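Local structure of kojibiose phosphorylase (Gut metagenome, 6W0P) at residues A[151-157]-A[247-253]; A[213-217]-A[274-278]. The protein is a carbohydrate-active enzyme of glycoside hydrolase family 65, built from a beta-rich N-terminal domain, a helical central catalytic domain and a C-terminal domain. All blocks are in the same frame, centred on the assembly; numbering follows the deposited sequence.

Interaction 1 of 2, residues A[151-157]-A[247-253]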
loop_
_atom_site.group_PDB
_atom_site.type_symbol
_atom_site.label_atom_id
_atom_site.label_comp_id
_atom_site.label_asym_id
_atom_site.label_seq_id
_atom_site.Cartn_x
_atom_site.Cartn_y
_atom_site.Cartn_z
ATOM N N GLU A 151 -12.736 -38.148 -9.754
ATOM C CA GLU A 151 -11.436 -38.273 -10.460
ATOM C C GLU A 151 -11.668 -38.415 -11.966
ATOM O O GLU A 151 -10.714 -38.134 -12.715
ATOM C CB GLU A 151 -10.656 -39.474 -9.933
ATOM C CG GLU A 151 -10.475 -39.466 -8.423
ATOM C CD GLU A 151 -11.532 -40.234 -7.637
ATOM O OE1 GLU A 151 -12.605 -40.633 -8.217
ATOM O OE2 GLU A 151 -11.299 -40.421 -6.431
ATOM N N ASN A 152 -12.863 -38.841 -12.396
ATOM C CA ASN A 152 -13.161 -39.128 -13.820
ATOM C C ASN A 152 -13.875 -37.971 -14.518
ATOM O O ASN A 152 -14.744 -37.325 -13.901
ATOM C CB ASN A 152 -14.036 -40.357 -13.994
ATOM C CG ASN A 152 -13.465 -41.572 -13.303
ATOM O OD1 ASN A 152 -12.260 -41.628 -13.074
ATOM N ND2 ASN A 152 -14.324 -42.530 -12.993
ATOM N N ALA A 153 -13.565 -37.828 -15.813
ATOM C CA ALA A 153 -14.204 -36.930 -16.806
ATOM C C ALA A 153 -14.419 -37.723 -18.094
ATOM O O ALA A 153 -13.591 -38.597 -18.409
ATOM C CB ALA A 153 -13.337 -35.718 -17.070
ATOM N N TYR A 154 -15.464 -37.411 -18.836
ATOM C CA TYR A 154 -15.827 -38.138 -20.070
ATOM C C TYR A 154 -16.080 -37.135 -21.188
ATOM O O TYR A 154 -16.654 -36.033 -20.948
ATOM C CB TYR A 154 -17.059 -38.997 -19.807
ATOM C CG TYR A 154 -16.956 -39.776 -18.520
ATOM C CD1 TYR A 154 -15.954 -40.713 -18.341
ATOM C CD2 TYR A 154 -17.851 -39.570 -17.480
ATOM C CE1 TYR A 154 -15.845 -41.423 -17.160
ATOM C CE2 TYR A 154 -17.756 -40.278 -16.295
ATOM C CZ TYR A 154 -16.767 -41.228 -16.141
ATOM O OH TYR A 154 -16.661 -41.905 -14.960
ATOM N N GLN A 155 -15.718 -37.535 -22.400
ATOM C CA GLN A 155 -15.914 -36.714 -23.611
ATOM C C GLN A 155 -16.346 -37.649 -24.724
ATOM O O GLN A 155 -15.770 -38.730 -24.834
ATOM C CB GLN A 155 -14.627 -35.988 -23.992
ATOM C CG GLN A 155 -14.785 -35.033 -25.162
ATOM C CD GLN A 155 -13.454 -34.414 -25.499
ATOM O OE1 GLN A 155 -12.449 -35.112 -25.637
ATOM N NE2 GLN A 155 -13.437 -33.091 -25.600
ATOM N N MET A 156 -17.329 -37.231 -25.496
ATOM C CA MET A 156 -17.812 -37.964 -26.671
ATOM C C MET A 156 -17.813 -36.978 -27.834
ATOM O O MET A 156 -18.264 -35.836 -27.648
ATOM C CB MET A 156 -19.209 -38.541 -26.449
ATOM C CG MET A 156 -19.655 -39.470 -27.553
ATOM S SD MET A 156 -21.203 -40.326 -27.179
ATOM C CE MET A 156 -22.390 -38.984 -27.014
ATOM N N ILE A 157 -17.253 -37.416 -28.960
ATOM C CA ILE A 157 -17.135 -36.644 -30.222
ATOM C C ILE A 157 -17.739 -37.502 -31.335
ATOM O O ILE A 157 -17.258 -38.638 -31.541
ATOM C CB ILE A 157 -15.667 -36.280 -30.508
ATOM C CG1 ILE A 157 -14.989 -35.632 -29.300
ATOM C CG2 ILE A 157 -15.583 -35.393 -31.737
ATOM C CD1 ILE A 157 -13.481 -35.641 -29.365
ATOM N N ILE A 247 -16.542 -41.312 -31.124
ATOM C CA ILE A 247 -15.492 -41.852 -30.220
ATOM C C ILE A 247 -15.790 -41.322 -28.811
ATOM O O ILE A 247 -16.278 -40.177 -28.703
ATOM C CB ILE A 247 -14.098 -41.459 -30.743
ATOM C CG1 ILE A 247 -12.972 -42.022 -29.880
ATOM C CG2 ILE A 247 -13.963 -39.959 -30.907
ATOM C CD1 ILE A 247 -11.593 -41.853 -30.513
ATOM N N THR A 248 -15.535 -42.129 -27.778
ATOM C CA THR A 248 -15.652 -41.714 -26.358
ATOM C C THR A 248 -14.260 -41.675 -25.734
ATOM O O THR A 248 -13.554 -42.690 -25.828
ATOM C CB THR A 248 -16.586 -42.652 -25.593
ATOM O OG1 THR A 248 -17.798 -42.630 -26.339
ATOM C CG2 THR A 248 -16.797 -42.230 -24.157
ATOM N N ARG A 249 -13.889 -40.533 -25.160
ATOM C CA ARG A 249 -12.676 -40.364 -24.329
ATOM C C ARG A 249 -13.038 -40.469 -22.840
ATOM O O ARG A 249 -13.880 -39.660 -22.369
ATOM C CB ARG A 249 -12.032 -39.003 -24.587
ATOM C CG ARG A 249 -10.615 -38.927 -24.055
ATOM C CD ARG A 249 -10.245 -37.559 -23.544
ATOM N NE ARG A 249 -10.379 -36.507 -24.545
ATOM C CZ ARG A 249 -9.410 -35.690 -24.922
ATOM N NH1 ARG A 249 -8.198 -35.831 -24.428
ATOM N NH2 ARG A 249 -9.653 -34.711 -25.778
ATOM N N TYR A 250 -12.396 -41.411 -22.142
ATOM C CA TYR A 250 -12.398 -41.555 -20.666
ATOM C C TYR A 250 -11.124 -40.913 -20.120
ATOM O O TYR A 250 -10.021 -41.212 -20.643
ATOM C CB TYR A 250 -12.485 -43.029 -20.279
ATOM C CG TYR A 250 -13.682 -43.723 -20.874
ATOM C CD1 TYR A 250 -13.619 -44.265 -22.142
ATOM C CD2 TYR A 250 -14.892 -43.809 -20.194
ATOM C CE1 TYR A 250 -14.709 -44.905 -22.712
ATOM C CE2 TYR A 250 -16.002 -44.426 -20.762
ATOM C CZ TYR A 250 -15.908 -44.987 -22.027
ATOM O OH TYR A 250 -16.943 -45.635 -22.635
ATOM N N VAL A 251 -11.274 -40.037 -19.129
ATOM C CA VAL A 251 -10.138 -39.378 -18.423
ATOM C C VAL A 251 -10.215 -39.705 -16.922
ATOM O O VAL A 251 -11.315 -39.729 -16.389
ATOM C CB VAL A 251 -10.150 -37.861 -18.684
ATOM C CG1 VAL A 251 -8.981 -37.151 -18.019
ATOM C CG2 VAL A 251 -10.180 -37.558 -20.173
ATOM N N THR A 252 -9.069 -39.982 -16.296
ATOM C CA THR A 252 -8.884 -40.071 -14.828
ATOM C C THR A 252 -7.690 -39.190 -14.445
ATOM O O THR A 252 -6.664 -39.278 -15.100
ATOM C CB THR A 252 -8.771 -41.522 -14.358
ATOM O OG1 THR A 252 -10.027 -42.148 -14.625
ATOM C CG2 THR A 252 -8.444 -41.627 -12.887
ATOM N N ASN A 253 -7.890 -38.292 -13.476
ATOM C CA ASN A 253 -6.866 -37.373 -12.933
ATOM C C ASN A 253 -6.715 -37.738 -11.459
ATOM O O ASN A 253 -7.748 -37.698 -10.731
ATOM C CB ASN A 253 -7.258 -35.918 -13.190
ATOM C CG ASN A 253 -7.320 -35.595 -14.666
ATOM O OD1 ASN A 253 -6.326 -35.720 -15.374
ATOM N ND2 ASN A 253 -8.469 -35.191 -15.154
HETATM O O HOH W 1 -10.886 -35.134 -12.954
#
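Gln155 and Arg249 form a hydrogen-bonded pair of antiparallel strands 152-161 and 245-256, and their side chains run side by side from the same face. Arg249 CB lies 4.0 Å from Gln155 CB, with CG anti to the backbone N (chi1 -165°). Bends at the next two torsions carry Arg249 CD to 3.9 Å from Gln155 OE1 and turn the side of the guanidinium toward that oxygen. Arg249 NE and NH2 both donate to Gln155 OE1, over 2.7 and 2.8 Å, with the oxygen close to the guanidinium plane and the amide turned 42° from it. NH2 also donates to Lys93 O, NH1 to His172 O and Gln155 NE2 to Phe92 O, so that backbone carbonyls satisfy these buried N-H groups. On the opposite face Thr252 OG1 donates to Asn152 OD1 over 2.8 Å from above the carbonyl plane, and Tyr154 CD1 meets Tyr250 CD2 at 3.8 Å. The tyrosine hydroxyls bond to Asp146 and Phe280, respectively. Strand 245-256 lies between strands 152-161 and 210-217; its Arg249 face packs on strand 165-174 of a second sheet, while the face bearing Tyr154 and Tyr250 packs against helix 282-300, and Leu274 of helix 263-277 also touches Tyr250.

Interaction 2 of 2, residues A[213-217]-A[274-278]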
loop_
_atom_site.group_PDB
_atom_site.type_symbol
_atom_site.label_atom_id
_atom_site.label_comp_id
_atom_site.label_asym_id
_atom_site.label_seq_id
_atom_site.Cartn_x
_atom_site.Cartn_y
_atom_site.Cartn_z
ATOM N N SER A 213 -2.657 -37.646 -15.108
ATOM C CA SER A 213 -3.790 -37.593 -16.055
ATOM C C SER A 213 -3.641 -38.732 -17.052
ATOM O O SER A 213 -2.588 -38.774 -17.732
ATOM C CB SER A 213 -3.855 -36.277 -16.767
ATOM O OG SER A 213 -5.023 -36.238 -17.573
ATOM N N VAL A 214 -4.649 -39.608 -17.117
ATOM C CA VAL A 214 -4.652 -40.774 -18.044
ATOM C C VAL A 214 -5.945 -40.777 -18.863
ATOM O O VAL A 214 -7.022 -40.495 -18.301
ATOM C CB VAL A 214 -4.462 -42.094 -17.278
ATOM C CG1 VAL A 214 -3.066 -42.187 -16.670
ATOM C CG2 VAL A 214 -5.531 -42.285 -16.214
ATOM N N MET A 215 -5.837 -41.095 -20.149
ATOM C CA MET A 215 -7.019 -41.279 -21.013
ATOM C C MET A 215 -6.900 -42.578 -21.810
ATOM O O MET A 215 -5.806 -43.133 -21.931
ATOM C CB MET A 215 -7.205 -40.104 -21.967
ATOM C CG MET A 215 -6.106 -39.947 -22.964
ATOM S SD MET A 215 -6.611 -38.709 -24.161
ATOM C CE MET A 215 -5.073 -38.410 -25.032
ATOM N N ARG A 216 -8.047 -43.040 -22.279
ATOM C CA ARG A 216 -8.205 -44.160 -23.227
ATOM C C ARG A 216 -9.567 -43.973 -23.891
ATOM O O ARG A 216 -10.367 -43.170 -23.351
ATOM C CB ARG A 216 -8.161 -45.499 -22.495
ATOM C CG ARG A 216 -9.417 -45.770 -21.690
ATOM C CD ARG A 216 -9.228 -46.954 -20.784
ATOM N NE ARG A 216 -9.422 -48.218 -21.473
ATOM C CZ ARG A 216 -8.546 -49.215 -21.475
ATOM N NH1 ARG A 216 -7.369 -49.079 -20.875
ATOM N NH2 ARG A 216 -8.827 -50.338 -22.117
ATOM N N THR A 217 -9.835 -44.714 -24.966
ATOM C CA THR A 217 -10.990 -44.468 -25.873
ATOM C C THR A 217 -11.564 -45.831 -26.265
ATOM O O THR A 217 -11.007 -46.847 -25.816
ATOM C CB THR A 217 -10.597 -43.574 -27.064
ATOM O OG1 THR A 217 -9.886 -44.334 -28.045
ATOM C CG2 THR A 217 -9.745 -42.388 -26.664
ATOM N N LEU A 274 -9.384 -45.577 -14.550
ATOM C CA LEU A 274 -9.617 -45.332 -15.998
ATOM C C LEU A 274 -10.233 -46.586 -16.630
ATOM O O LEU A 274 -11.272 -46.462 -17.318
ATOM C CB LEU A 274 -8.292 -44.986 -16.682
ATOM C CG LEU A 274 -8.415 -44.661 -18.171
ATOM C CD1 LEU A 274 -9.301 -43.438 -18.397
ATOM C CD2 LEU A 274 -7.047 -44.469 -18.802
ATOM N N LYS A 275 -9.626 -47.746 -16.357
ATOM C CA LYS A 275 -10.042 -49.086 -16.857
ATOM C C LYS A 275 -11.480 -49.378 -16.411
ATOM O O LYS A 275 -12.326 -49.649 -17.292
ATOM C CB LYS A 275 -9.033 -50.152 -16.390
ATOM C CG LYS A 275 -9.378 -51.597 -16.718
ATOM C CD LYS A 275 -9.687 -51.828 -18.188
ATOM C CE LYS A 275 -9.869 -53.293 -18.536
ATOM N NZ LYS A 275 -10.616 -53.451 -19.808
ATOM N N GLU A 276 -11.767 -49.298 -15.108
ATOM C CA GLU A 276 -13.139 -49.524 -14.559
ATOM C C GLU A 276 -14.118 -48.605 -15.304
ATOM O O GLU A 276 -15.155 -49.111 -15.767
ATOM C CB GLU A 276 -13.189 -49.307 -13.042
ATOM C CG GLU A 276 -12.983 -50.587 -12.226
ATOM C CD GLU A 276 -12.069 -50.500 -11.001
ATOM O OE1 GLU A 276 -11.567 -51.571 -10.570
ATOM O OE2 GLU A 276 -11.844 -49.368 -10.468
ATOM N N ALA A 277 -13.770 -47.327 -15.475
ATOM C CA ALA A 277 -14.664 -46.292 -16.052
ATOM C C ALA A 277 -14.956 -46.607 -17.521
ATOM O O ALA A 277 -16.098 -46.346 -17.970
ATOM C CB ALA A 277 -14.066 -44.913 -15.896
ATOM N N SER A 278 -13.976 -47.189 -18.218
ATOM C CA SER A 278 -14.051 -47.477 -19.670
ATOM C C SER A 278 -15.084 -48.572 -19.951
ATOM O O SER A 278 -15.416 -48.764 -21.118
ATOM C CB SER A 278 -12.689 -47.813 -20.251
ATOM O OG SER A 278 -12.193 -49.039 -19.748
#
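The C-terminal end of helix 263-277 rests on strand 210-217 of the large antiparallel sheet, with Leu274 set between Val214 and Arg216. Its CG stands anti to the backbone N (chi1 -178°), which carries CG toward the strand, and chi2 then sets the two methyls against it. Leu274 CD2 meets Val214 CG2 at 3.7 Å and the backbone C of Met215 at 3.6 Å, whereas CD1 lies against Val214 O. From the other side, Arg216 lays its aliphatic part across the leucine, CD coming 3.6 Å from Leu274 CG. Within the N-terminal domain, whose family belongs to the galactose mutarotase clan, this is the helix-covered face of the sheet: Met215 points away from the helix, onto Leu171 and Leu173 of strand 165-174 in a second sheet, while Val214 also touches Ala270 and Leu271 earlier in the helix. Beyond Leu274, Arg216 bends at chi3 (-82°) past Ser278, its CD lying 3.6 Å from Ser278 CB. Arg216 NE is 3.4 Å from Ser278 OG, but the angle is too poor for a hydrogen bond; the hydroxyl instead donates to Lys275 O. Lys275 CD sits over one face of the guanidinium, 4.2 Å above its plane and displaced toward the rim. This brings Lys275 NZ to 4.3 Å from Arg216 NH2, a probably mildly unfavourable like-charged approach. Arg216 NH1 is engaged by Ser197 OG on the adjoining strand 197-204.

Overall arrangement
Interactions 1 and 2 have centres about 7 Å apart and share the large antiparallel sheet of the N-terminal domain, where strands 152-161, 245-256 and 210-217 are successive neighbours. The middle strand connects them directly: backbone bonds probably run from Val214 N to Thr252 O and from Tyr250 N to Arg216 O. Along the chain the order is 151-157, 213-217, 247-253, 274-278, so the segments of the two contacts alternate. Strand 245-256 is followed directly by helix 263-277, which folds back over the sheet, Leu274 touching Tyr250 of strand 245-256 as well as strand 210-217. Interaction 1 therefore joins strands within the sheet, and interaction 2 places a helix on its face.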